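Local coordinates for protein serine protease pet (Escherichia coli, PDB 4OM9) that acts as a secreted serine protease enterotoxin of enteroaggregative strains, probably cleaving the host cytoskeletal protein alpha-fodrin, at residues L593-V601 with D644-T652. Sequence-based numbering, arbitrary orientation.
Sequences LSIARNADV and DSIGESKFT
Arg597 and Ser645 join two neighbouring coils of the right-handed parallel beta-helix that forms the stalk of this autotransporter passenger domain by a side-chain hydrogen bond. Arg597 NH1 donates to Ser645 OG over 2.6 Å, with the serine oxygen lying in the guanidinium plane. Arginine suits the place because its flat head donates along more than one edge: NE points at Asn598 OD1, 3.0 Å off and almost straight at 165°, which fixes the rotation of the group. The chain bends at chi3 (-44°) to lay the guanidinium beside residues 645-647, so that Ile646 O and Gly647 CA sit over one face, while Trp576 makes a cation-pi contact with the same residue. Ser645 OG also bonds to Leu571 O, and a water links Arg597 N to Ser645 O.

Asn598, with phi and psi both positive, occupies the third position of a type II turn from Ala596 to Ala599, a place asparagine tolerates well. Its N bonds to Glu648 O at 2.7 Å, and from there the parallel ladder runs on: Lys650 N to Ala599 O, Val601 N to Lys650 O, Thr652 N to Val601 O. On the Asp600 side of the ladder, Lys650 turns its ammonium to Glu648 OE2, a salt bridge of 2.7 Å within its own coil, met from above the carboxylate plane; Asp600 pairs instead with Arg582.

The other face carries Val601 and Phe651, apolar residues suited to the interior of the beta-helix. Ile595, from the preceding strand, reaches the Phe651 ring obliquely with CD1, the two side chains crossing at about a right angle. Val601 CG1, anti to the backbone N (chi1 -173°), meets the ring at its edge, 3.9 Å from Phe651 CD1.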
ATOM      1  N   LEU A 593      18.035  -3.426   2.210  1.00 33.10           N
ATOM      2  CA  LEU A 593      16.748  -2.978   1.746  1.00 32.60           C
ATOM      3  C   LEU A 593      15.909  -4.207   1.417  1.00 32.27           C
ATOM      4  O   LEU A 593      16.333  -5.057   0.644  1.00 33.86           O
ATOM      5  CB  LEU A 593      16.909  -2.076   0.530  1.00 31.77           C
ATOM      6  CG  LEU A 593      15.632  -1.643  -0.171  1.00 32.35           C
ATOM      7  CD1 LEU A 593      14.743  -0.862   0.771  1.00 35.46           C
ATOM      8  CD2 LEU A 593      15.984  -0.821  -1.377  1.00 35.66           C
ATOM      9  N   SER A 594      14.735  -4.298   2.033  1.00 32.18           N
ATOM     10  CA  SER A 594      13.796  -5.379   1.782  1.00 33.80           C
ATOM     11  C   SER A 594      12.486  -4.820   1.242  1.00 35.15           C
ATOM     12  O   SER A 594      11.895  -3.889   1.814  1.00 33.05           O
ATOM     13  CB  SER A 594      13.508  -6.184   3.058  1.00 32.00           C
ATOM     14  OG  SER A 594      14.698  -6.636   3.665  1.00 34.74           O
ATOM     15  N   ILE A 595      12.046  -5.383   0.129  1.00 32.35           N
ATOM     16  CA  ILE A 595      10.724  -5.119  -0.373  1.00 32.42           C
ATOM     17  C   ILE A 595       9.949  -6.401  -0.145  1.00 39.22           C
ATOM     18  O   ILE A 595      10.319  -7.469  -0.664  1.00 40.34           O
ATOM     19  CB  ILE A 595      10.724  -4.727  -1.853  1.00 34.42           C
ATOM     20  CG1 ILE A 595      11.511  -3.431  -2.044  1.00 34.54           C
ATOM     21  CG2 ILE A 595       9.292  -4.562  -2.352  1.00 35.78           C
ATOM     22  CD1 ILE A 595      11.811  -3.115  -3.490  1.00 34.88           C
ATOM     23  N   ALA A 596       8.897  -6.290   0.664  1.00 35.32           N
ATOM     24  CA  ALA A 596       8.123  -7.434   1.100  1.00 32.81           C
ATOM     25  C   ALA A 596       6.721  -7.336   0.529  1.00 33.02           C
ATOM     26  O   ALA A 596       6.468  -6.517  -0.349  1.00 33.02           O
ATOM     27  CB  ALA A 596       8.088  -7.520   2.622  1.00 32.32           C
ATOM     28  N   ARG A 597       5.831  -8.192   1.010  1.00 33.57           N
ATOM     29  CA  ARG A 597       4.558  -8.443   0.329  1.00 34.37           C
ATOM     30  C   ARG A 597       3.730  -7.168   0.160  1.00 34.12           C
ATOM     31  O   ARG A 597       3.668  -6.334   1.051  1.00 33.44           O
ATOM     32  CB  ARG A 597       3.754  -9.511   1.079  1.00 35.10           C
ATOM     33  CG  ARG A 597       3.416  -9.156   2.525  1.00 34.60           C
ATOM     34  CD  ARG A 597       2.295 -10.053   3.048  1.00 35.55           C
ATOM     35  NE  ARG A 597       1.219 -10.190   2.061  1.00 36.48           N
ATOM     36  CZ  ARG A 597       0.359 -11.208   2.026  1.00 37.75           C
ATOM     37  NH1 ARG A 597       0.444 -12.170   2.931  1.00 38.20           N
ATOM     38  NH2 ARG A 597      -0.584 -11.259   1.092  1.00 38.73           N
ATOM     39  N   ASN A 598       3.140  -7.009  -1.016  1.00 35.75           N
ATOM     40  CA  ASN A 598       2.249  -5.886  -1.290  1.00 34.84           C
ATOM     41  C   ASN A 598       2.903  -4.499  -1.209  1.00 35.12           C
ATOM     42  O   ASN A 598       2.228  -3.512  -0.950  1.00 33.94           O
ATOM     43  CB  ASN A 598       1.051  -5.941  -0.344  1.00 35.50           C
ATOM     44  CG  ASN A 598       0.196  -7.154  -0.577  1.00 41.02           C
ATOM     45  OD1 ASN A 598       0.466  -8.236  -0.044  1.00 36.44           O
ATOM     46  ND2 ASN A 598      -0.837  -6.991  -1.392  1.00 37.22           N
ATOM     47  N   ALA A 599       4.210  -4.432  -1.428  1.00 33.49           N
ATOM     48  CA  ALA A 599       4.846  -3.167  -1.756  1.00 33.16           C
ATOM     49  C   ALA A 599       4.960  -3.030  -3.276  1.00 35.50           C
ATOM     50  O   ALA A 599       5.324  -3.972  -3.977  1.00 38.37           O
ATOM     51  CB  ALA A 599       6.223  -3.052  -1.104  1.00 32.34           C
ATOM     52  N   ASP A 600       4.613  -1.849  -3.764  1.00 33.95           N
ATOM     53  CA  ASP A 600       4.723  -1.484  -5.160  1.00 34.68           C
ATOM     54  C   ASP A 600       5.772  -0.378  -5.210  1.00 34.25           C
ATOM     55  O   ASP A 600       5.469   0.780  -4.903  1.00 34.20           O
ATOM     56  CB  ASP A 600       3.362  -1.022  -5.688  1.00 35.59           C
ATOM     57  CG  ASP A 600       3.354  -0.727  -7.178  1.00 38.76           C
ATOM     58  OD1 ASP A 600       4.317  -0.136  -7.717  1.00 38.56           O
ATOM     59  OD2 ASP A 600       2.341  -1.076  -7.821  1.00 48.39           O
ATOM     60  N   VAL A 601       7.004  -0.756  -5.571  1.00 34.45           N
ATOM     61  CA  VAL A 601       8.159   0.132  -5.473  1.00 33.70           C
ATOM     62  C   VAL A 601       8.682   0.561  -6.827  1.00 36.52           C
ATOM     63  O   VAL A 601       8.934  -0.274  -7.685  1.00 37.15           O
ATOM     64  CB  VAL A 601       9.335  -0.519  -4.707  1.00 33.02           C
ATOM     65  CG1 VAL A 601      10.431   0.519  -4.490  1.00 32.84           C
ATOM     66  CG2 VAL A 601       8.885  -1.082  -3.391  1.00 32.49           C
ATOM     67  N   ASP A 644       7.012 -15.373   8.082  1.00 43.97           N
ATOM     68  CA  ASP A 644       6.769 -15.585   6.676  1.00 46.65           C
ATOM     69  C   ASP A 644       5.363 -15.144   6.294  1.00 48.95           C
ATOM     70  O   ASP A 644       4.376 -15.487   6.963  1.00 48.38           O
ATOM     71  CB  ASP A 644       6.972 -17.057   6.325  1.00 49.85           C
ATOM     72  CG  ASP A 644       8.408 -17.512   6.522  1.00 56.35           C
ATOM     73  OD1 ASP A 644       9.326 -16.684   6.361  1.00 58.25           O
ATOM     74  OD2 ASP A 644       8.622 -18.699   6.843  1.00 65.63           O
ATOM     75  N   SER A 645       5.268 -14.372   5.223  1.00 45.81           N
ATOM     76  CA  SER A 645       3.971 -14.048   4.650  1.00 42.47           C
ATOM     77  C   SER A 645       4.202 -13.643   3.223  1.00 46.37           C
ATOM     78  O   SER A 645       4.605 -12.514   2.945  1.00 44.38           O
ATOM     79  CB  SER A 645       3.257 -12.929   5.417  1.00 43.92           C
ATOM     80  OG  SER A 645       1.939 -12.750   4.920  1.00 39.82           O
ATOM     81  N   ILE A 646       3.929 -14.572   2.321  1.00 54.22           N
ATOM     82  CA  ILE A 646       4.314 -14.426   0.932  1.00 53.47           C
ATOM     83  C   ILE A 646       3.163 -13.816   0.151  1.00 50.30           C
ATOM     84  O   ILE A 646       2.019 -14.224   0.308  1.00 53.01           O
ATOM     85  CB  ILE A 646       4.740 -15.796   0.340  1.00 55.98           C
ATOM     86  CG1 ILE A 646       5.914 -16.357   1.147  1.00 56.27           C
ATOM     87  CG2 ILE A 646       5.094 -15.681  -1.142  1.00 56.69           C
ATOM     88  CD1 ILE A 646       5.790 -17.830   1.493  1.00 60.76           C
ATOM     89  N   GLY A 647       3.479 -12.810  -0.658  1.00 43.46           N
ATOM     90  CA  GLY A 647       2.505 -12.140  -1.495  1.00 38.51           C
ATOM     91  C   GLY A 647       3.228 -11.398  -2.600  1.00 40.16           C
ATOM     92  O   GLY A 647       4.449 -11.254  -2.565  1.00 40.44           O
ATOM     93  N   GLU A 648       2.477 -10.926  -3.581  1.00 42.55           N
ATOM     94  CA  GLU A 648       3.044 -10.218  -4.716  1.00 43.20           C
ATOM     95  C   GLU A 648       3.792  -8.952  -4.303  1.00 45.80           C
ATOM     96  O   GLU A 648       3.345  -8.223  -3.419  1.00 38.88           O
ATOM     97  CB  GLU A 648       1.933  -9.875  -5.695  1.00 46.96           C
ATOM     98  CG  GLU A 648       2.274  -8.848  -6.725  1.00 49.99           C
ATOM     99  CD  GLU A 648       1.172  -8.699  -7.749  1.00 58.82           C
ATOM    100  OE1 GLU A 648       0.822  -9.709  -8.408  1.00 63.13           O
ATOM    101  OE2 GLU A 648       0.648  -7.579  -7.890  1.00 61.16           O
ATOM    102  N   SER A 649       4.941  -8.706  -4.935  1.00 52.08           N
ATOM    103  CA  SER A 649       5.690  -7.468  -4.731  1.00 49.08           C
ATOM    104  C   SER A 649       6.237  -6.926  -6.048  1.00 50.62           C
ATOM    105  O   SER A 649       6.523  -7.691  -6.977  1.00 50.94           O
ATOM    106  CB  SER A 649       6.834  -7.695  -3.754  1.00 47.89           C
ATOM    107  OG  SER A 649       7.792  -8.573  -4.318  1.00 51.58           O
ATOM    108  N   LYS A 650       6.404  -5.613  -6.133  1.00 36.88           N
ATOM    109  CA  LYS A 650       6.839  -5.017  -7.392  1.00 39.12           C
ATOM    110  C   LYS A 650       8.012  -4.051  -7.258  1.00 37.54           C
ATOM    111  O   LYS A 650       7.956  -3.092  -6.474  1.00 37.22           O
ATOM    112  CB  LYS A 650       5.692  -4.268  -8.066  1.00 39.10           C
ATOM    113  CG  LYS A 650       4.564  -5.115  -8.574  1.00 46.46           C
ATOM    114  CD  LYS A 650       3.752  -4.286  -9.550  1.00 44.40           C
ATOM    115  CE  LYS A 650       2.614  -5.085 -10.181  1.00 59.23           C
ATOM    116  NZ  LYS A 650       1.547  -5.396  -9.197  1.00 60.28           N
ATOM    117  N   PHE A 651       9.055  -4.283  -8.046  1.00 35.03           N
ATOM    118  CA  PHE A 651      10.069  -3.254  -8.212  1.00 34.70           C
ATOM    119  C   PHE A 651      10.219  -2.890  -9.677  1.00 35.51           C
ATOM    120  O   PHE A 651      10.279  -3.756 -10.558  1.00 36.08           O
ATOM    121  CB  PHE A 651      11.429  -3.660  -7.642  1.00 34.08           C
ATOM    122  CG  PHE A 651      12.486  -2.623  -7.877  1.00 33.97           C
ATOM    123  CD1 PHE A 651      12.474  -1.430  -7.158  1.00 33.67           C
ATOM    124  CD2 PHE A 651      13.451  -2.799  -8.855  1.00 34.31           C
ATOM    125  CE1 PHE A 651      13.420  -0.463  -7.395  1.00 35.53           C
ATOM    126  CE2 PHE A 651      14.404  -1.834  -9.097  1.00 34.38           C
ATOM    127  CZ  PHE A 651      14.396  -0.668  -8.373  1.00 35.18           C
ATOM    128  N   THR A 652      10.265  -1.591  -9.914  1.00 35.66           N
ATOM    129  CA  THR A 652      10.403  -1.031 -11.237  1.00 36.54           C
ATOM    130  C   THR A 652      11.429   0.098 -11.183  1.00 38.55           C
ATOM    131  O   THR A 652      11.270   1.064 -10.403  1.00 37.37           O
ATOM    132  CB  THR A 652       9.066  -0.504 -11.754  1.00 37.89           C
ATOM    133  OG1 THR A 652       8.159  -1.600 -11.897  1.00 39.03           O
ATOM    134  CG2 THR A 652       9.231   0.194 -13.096  1.00 38.51           C
TER
HETATM  135  O   HOH W   1       6.567 -10.445   2.660  1.00 32.82           O